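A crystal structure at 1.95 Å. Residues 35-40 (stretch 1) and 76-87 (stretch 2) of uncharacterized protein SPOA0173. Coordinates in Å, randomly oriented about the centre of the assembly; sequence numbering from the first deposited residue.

Stretch 1 (35-40) AFQMLC
Stretch 2 76-87: EAMTPISLKAFL

Stretch 1 leaves a strand at Ala 35 and Phe 36 and then turns. Gln 37 to Cys 40 form a type I beta turn, closed by Cys 40 N to Gln 37 O at 3.1 Å. Met 38 (phi/psi -64/-29) and Leu 39 (-96/12) are its corners. Cys 40 is the N-cap of a helix that follows.

Stretch 2 starts in a 3-10 segment at Glu 76 and Ala 77. Met 78 has phi/psi -129/39. Thr 79 (-77/169) is the N-cap of the helix that runs from Pro 80 through Leu 87 and beyond. Leu 83 N bonds to Thr 79 O at 3.0 Å.

The nearest CA atoms are those of Met 38 and Met 78, 6.8 Å apart. No hydrogen bond crosses the contact. It is mostly side-chain packing, with some side chains also resting on backbone atoms, and buries 506 Å², both sides summed.

Met 38 is the main bump. It is a selenomethionine, with chi1 63° (p), chi2 180° (t) and chi3 -83° (m). Its CA-to-CB bond points toward stretch 2, and the chain, straight at chi2 and turned at chi3, enters a hollow lined by Met 78, Ser 82, Leu 83 and Phe 86. Met 38 CG lies 3.9 Å from Met 78 SE. Met 38 SE lies 3.5 Å from Leu 83 N and 4.3 Å from Leu 83 CB. The tip reaches the helix backbone: Met 38 CE is 3.4 Å from Ser 82 O and 3.7 Å from Phe 86 CB.

Phe 86 (chi1 174°, t; chi2 86°) forms a flat wall of this hollow. Met 38 CB sits over one ring face, 3.8 Å from the Phe 86 ring centroid and 8° off the normal, a CH-pi contact. Met 38 O is 3.6 Å from Phe 86 CE1.

Met 78 is the answering bump, also selenomethionine (chi1 -58°, m; chi2 -161°, t; chi3 -132°, between wells). Its CA-to-CB bond points toward stretch 1. Met 78 SE approaches Leu 39 N at 3.7 Å. Met 78 CE is 3.6 Å from Gln 37 OE1, which is hydrogen-bonded elsewhere in the structure, so this contact is only packing. Leu 39 (chi1 -56°, m; chi2 -176°, t) starts sideways, but its end comes nearer. Leu 39 CG meets Met 78 CG, and Leu 39 CD1 meets Ala 77 CB, each at 3.8 Å.

Phe 36 (chi1 71°, p; chi2 100°) points its CA-to-CB bond toward stretch 2 and packs against the same part of the helix. Phe 36 CE1 is 3.9 Å from Phe 86 CE2, and Phe 36 CZ is 4.1 Å from Leu 83 CD1.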

ATOM      1  N   ALA C  35     -15.443  10.110   9.518  1.00 13.67           N
ATOM      2  CA  ALA C  35     -14.463  10.086   8.444  1.00 12.85           C
ATOM      3  C   ALA C  35     -13.124  10.339   9.111  1.00 13.29           C
ATOM      4  O   ALA C  35     -12.960  11.311   9.859  1.00 13.58           O
ATOM      5  CB  ALA C  35     -14.743  11.151   7.415  1.00 11.98           C
ATOM      6  N   PHE C  36     -12.179   9.441   8.864  1.00 13.24           N
ATOM      7  CA  PHE C  36     -10.935   9.447   9.603  1.00 13.57           C
ATOM      8  C   PHE C  36      -9.814   8.912   8.701  1.00 13.59           C
ATOM      9  O   PHE C  36     -10.068   8.251   7.684  1.00 12.04           O
ATOM     10  CB  PHE C  36     -11.072   8.574  10.877  1.00 13.46           C
ATOM     11  CG  PHE C  36     -11.137   7.077  10.598  1.00 15.11           C
ATOM     12  CD1 PHE C  36      -9.995   6.277  10.759  1.00 13.87           C
ATOM     13  CD2 PHE C  36     -12.341   6.473  10.189  1.00 16.07           C
ATOM     14  CE1 PHE C  36     -10.046   4.893  10.499  1.00 14.74           C
ATOM     15  CE2 PHE C  36     -12.417   5.108   9.929  1.00 18.03           C
ATOM     16  CZ  PHE C  36     -11.254   4.303  10.079  1.00 14.00           C
ATOM     17  N   GLN C  37      -8.572   9.182   9.120  1.00 13.47           N
ATOM     18  CA  GLN C  37      -7.382   8.525   8.582  1.00 11.86           C
ATOM     19  C   GLN C  37      -6.752   7.842   9.766  1.00 12.58           C
ATOM     20  O   GLN C  37      -6.635   8.445  10.855  1.00 12.88           O
ATOM     21  CB  GLN C  37      -6.351   9.538   8.056  1.00 12.48           C
ATOM     22  CG  GLN C  37      -6.793  10.317   6.795  1.00 13.88           C
ATOM     23  CD  GLN C  37      -5.668  11.187   6.231  1.00 15.11           C
ATOM     24  OE1 GLN C  37      -5.156  10.903   5.164  1.00 13.58           O
ATOM     25  NE2 GLN C  37      -5.240  12.189   6.985  1.00 14.53           N
HETATM   26  N   MSE C  38      -6.295   6.619   9.550  1.00 12.33           N
HETATM   27  CA  MSE C  38      -5.764   5.803  10.639  1.00 12.81           C
HETATM   28  C   MSE C  38      -4.497   6.395  11.261  1.00 13.45           C
HETATM   29  O   MSE C  38      -4.252   6.192  12.434  1.00 14.02           O
HETATM   30  CB  MSE C  38      -5.535   4.368  10.163  1.00 12.82           C
HETATM   31  CG  MSE C  38      -4.495   4.275   9.046  1.00 12.80           C
HETATM   32 SE   MSE C  38      -4.255   2.411   8.504  0.75 18.30          SE
HETATM   33  CE  MSE C  38      -2.965   1.877   9.911  1.00 13.03           C
ATOM     34  N   LEU C  39      -3.700   7.138  10.494  1.00 13.40           N
ATOM     35  CA  LEU C  39      -2.484   7.749  11.043  1.00 14.68           C
ATOM     36  C   LEU C  39      -2.638   9.222  11.494  1.00 15.67           C
ATOM     37  O   LEU C  39      -1.659   9.908  11.801  1.00 15.51           O
ATOM     38  CB  LEU C  39      -1.315   7.598  10.037  1.00 14.66           C
ATOM     39  CG  LEU C  39      -0.964   6.182   9.558  1.00 15.83           C
ATOM     40  CD1 LEU C  39       0.275   6.259   8.665  1.00 16.19           C
ATOM     41  CD2 LEU C  39      -0.702   5.228  10.758  1.00 15.30           C
ATOM     42  N   CYS C  40      -3.866   9.702  11.568  1.00 16.40           N
ATOM     43  CA  CYS C  40      -4.097  11.074  11.977  1.00 17.84           C
ATOM     44  C   CYS C  40      -4.289  11.114  13.493  1.00 16.51           C
ATOM     45  O   CYS C  40      -5.193  10.475  14.018  1.00 16.10           O
ATOM     46  CB  CYS C  40      -5.296  11.609  11.210  1.00 18.10           C
ATOM     47  SG  CYS C  40      -6.172  12.995  11.949  1.00 25.44           S
ATOM     48  N   GLU C  76       0.188   5.296   0.554  1.00 14.85           N
ATOM     49  CA  GLU C  76       0.903   4.021   0.615  1.00 15.54           C
ATOM     50  C   GLU C  76       1.092   3.492   2.048  1.00 15.26           C
ATOM     51  O   GLU C  76       1.416   2.329   2.225  1.00 15.73           O
ATOM     52  CB  GLU C  76       2.269   4.110  -0.116  1.00 15.80           C
ATOM     53  CG  GLU C  76       3.350   4.950   0.578  1.00 19.13           C
ATOM     54  CD  GLU C  76       3.012   6.448   0.631  1.00 27.55           C
ATOM     55  OE1 GLU C  76       2.210   6.918  -0.235  1.00 24.63           O
ATOM     56  OE2 GLU C  76       3.539   7.150   1.558  1.00 29.73           O
ATOM     57  N   ALA C  77       0.891   4.351   3.038  1.00 14.99           N
ATOM     58  CA  ALA C  77       1.075   4.019   4.443  1.00 15.05           C
ATOM     59  C   ALA C  77      -0.211   3.521   5.088  1.00 15.73           C
ATOM     60  O   ALA C  77      -0.150   2.949   6.189  1.00 15.56           O
ATOM     61  CB  ALA C  77       1.527   5.224   5.185  1.00 13.36           C
HETATM   62  N   MSE C  78      -1.352   3.775   4.423  1.00 14.07           N
HETATM   63  CA  MSE C  78      -2.683   3.610   5.006  1.00 14.57           C
HETATM   64  C   MSE C  78      -3.574   2.758   4.095  1.00 15.82           C
HETATM   65  O   MSE C  78      -4.765   3.045   3.957  1.00 16.71           O
HETATM   66  CB  MSE C  78      -3.344   4.966   5.221  1.00 13.92           C
HETATM   67  CG  MSE C  78      -2.518   5.920   6.124  1.00 13.97           C
HETATM   68 SE   MSE C  78      -3.628   7.303   6.824  0.50 10.25          SE
HETATM   69  CE  MSE C  78      -2.475   8.824   6.410  1.00 12.93           C
ATOM     70  N   THR C  79      -2.994   1.720   3.478  1.00 15.40           N
ATOM     71  CA  THR C  79      -3.747   0.857   2.569  1.00 15.82           C
ATOM     72  C   THR C  79      -4.636  -0.129   3.387  1.00 15.33           C
ATOM     73  O   THR C  79      -4.476  -0.260   4.625  1.00 16.34           O
ATOM     74  CB  THR C  79      -2.789   0.038   1.679  1.00 15.76           C
ATOM     75  OG1 THR C  79      -2.138  -0.952   2.497  1.00 16.52           O
ATOM     76  CG2 THR C  79      -1.728   0.924   0.997  1.00 16.23           C
ATOM     77  N   PRO C  80      -5.562  -0.834   2.716  1.00 15.79           N
ATOM     78  CA  PRO C  80      -6.461  -1.702   3.470  1.00 15.46           C
ATOM     79  C   PRO C  80      -5.779  -2.763   4.349  1.00 15.74           C
ATOM     80  O   PRO C  80      -6.347  -3.120   5.399  1.00 14.85           O
ATOM     81  CB  PRO C  80      -7.315  -2.359   2.362  1.00 15.81           C
ATOM     82  CG  PRO C  80      -7.479  -1.219   1.332  1.00 16.90           C
ATOM     83  CD  PRO C  80      -6.037  -0.633   1.308  1.00 15.25           C
ATOM     84  N   ILE C  81      -4.608  -3.280   3.954  1.00 15.10           N
ATOM     85  CA  ILE C  81      -3.943  -4.300   4.819  1.00 15.15           C
ATOM     86  C   ILE C  81      -3.571  -3.619   6.151  1.00 14.13           C
ATOM     87  O   ILE C  81      -3.692  -4.211   7.229  1.00 14.02           O
ATOM     88  CB  ILE C  81      -2.725  -4.972   4.149  1.00 15.50           C
ATOM     89  CG1 ILE C  81      -2.146  -6.079   5.024  1.00 19.00           C
ATOM     90  CG2 ILE C  81      -1.616  -3.963   3.824  1.00 18.47           C
ATOM     91  CD1 ILE C  81      -1.051  -6.844   4.355  1.00 26.60           C
ATOM     92  N   SER C  82      -3.157  -2.357   6.072  1.00 13.28           N
ATOM     93  CA  SER C  82      -2.847  -1.594   7.285  1.00 12.87           C
ATOM     94  C   SER C  82      -4.062  -1.253   8.120  1.00 12.14           C
ATOM     95  O   SER C  82      -4.024  -1.321   9.362  1.00 11.89           O
ATOM     96  CB  SER C  82      -2.048  -0.339   6.943  1.00 13.18           C
ATOM     97  OG  SER C  82      -0.715  -0.691   6.600  1.00 14.80           O
ATOM     98  N   LEU C  83      -5.136  -0.852   7.447  1.00 12.99           N
ATOM     99  CA  LEU C  83      -6.412  -0.546   8.088  1.00 13.10           C
ATOM    100  C   LEU C  83      -6.999  -1.733   8.818  1.00 14.21           C
ATOM    101  O   LEU C  83      -7.492  -1.572   9.924  1.00 15.14           O
ATOM    102  CB  LEU C  83      -7.449  -0.057   7.055  1.00 13.05           C
ATOM    103  CG  LEU C  83      -8.821   0.314   7.657  1.00 12.30           C
ATOM    104  CD1 LEU C  83      -8.672   1.457   8.669  1.00 10.82           C
ATOM    105  CD2 LEU C  83      -9.826   0.683   6.572  1.00 10.59           C
ATOM    106  N   LYS C  84      -6.965  -2.918   8.189  1.00 14.23           N
ATOM    107  CA  LYS C  84      -7.453  -4.153   8.828  1.00 14.97           C
ATOM    108  C   LYS C  84      -6.782  -4.378  10.206  1.00 13.42           C
ATOM    109  O   LYS C  84      -7.461  -4.667  11.202  1.00 13.12           O
ATOM    110  CB  LYS C  84      -7.200  -5.359   7.902  1.00 15.03           C
ATOM    111  CG  LYS C  84      -8.032  -6.582   8.276  1.00 19.24           C
ATOM    112  CD  LYS C  84      -7.746  -7.729   7.326  1.00 23.60           C
ATOM    113  CE  LYS C  84      -8.763  -8.815   7.541  1.00 27.87           C
ATOM    114  NZ  LYS C  84      -8.018 -10.089   7.639  1.00 30.95           N
ATOM    115  N   ALA C  85      -5.460  -4.199  10.256  1.00 12.43           N
ATOM    116  CA  ALA C  85      -4.689  -4.372  11.507  1.00 12.71           C
ATOM    117  C   ALA C  85      -5.045  -3.288  12.514  1.00 11.40           C
ATOM    118  O   ALA C  85      -5.242  -3.569  13.694  1.00 11.44           O
ATOM    119  CB  ALA C  85      -3.200  -4.378  11.226  1.00 11.98           C
ATOM    120  N   PHE C  86      -5.203  -2.064  12.030  1.00 12.89           N
ATOM    121  CA  PHE C  86      -5.598  -0.950  12.888  1.00 13.59           C
ATOM    122  C   PHE C  86      -6.970  -1.160  13.546  1.00 14.40           C
ATOM    123  O   PHE C  86      -7.147  -0.908  14.764  1.00 15.84           O
ATOM    124  CB  PHE C  86      -5.589   0.347  12.046  1.00 14.26           C
ATOM    125  CG  PHE C  86      -6.103   1.542  12.776  1.00 13.12           C
ATOM    126  CD1 PHE C  86      -5.259   2.293  13.578  1.00 13.53           C
ATOM    127  CD2 PHE C  86      -7.426   1.952  12.613  1.00 13.72           C
ATOM    128  CE1 PHE C  86      -5.740   3.451  14.242  1.00 17.16           C
ATOM    129  CE2 PHE C  86      -7.925   3.084  13.282  1.00 14.69           C
ATOM    130  CZ  PHE C  86      -7.083   3.830  14.098  1.00 13.22           C
ATOM    131  N   LEU C  87      -7.936  -1.628  12.760  1.00 12.97           N
ATOM    132  CA  LEU C  87      -9.274  -1.895  13.287  1.00 13.87           C
ATOM    133  C   LEU C  87      -9.240  -3.013  14.323  1.00 13.73           C
ATOM    134  O   LEU C  87      -9.950  -2.951  15.318  1.00 13.62           O
ATOM    135  CB  LEU C  87     -10.262  -2.261  12.181  1.00 12.96           C
ATOM    136  CG  LEU C  87     -10.471  -1.255  11.058  1.00 14.79           C
ATOM    137  CD1 LEU C  87     -11.369  -1.854  10.007  1.00 12.39           C
ATOM    138  CD2 LEU C  87     -11.050   0.030  11.639  1.00 13.44           C
TER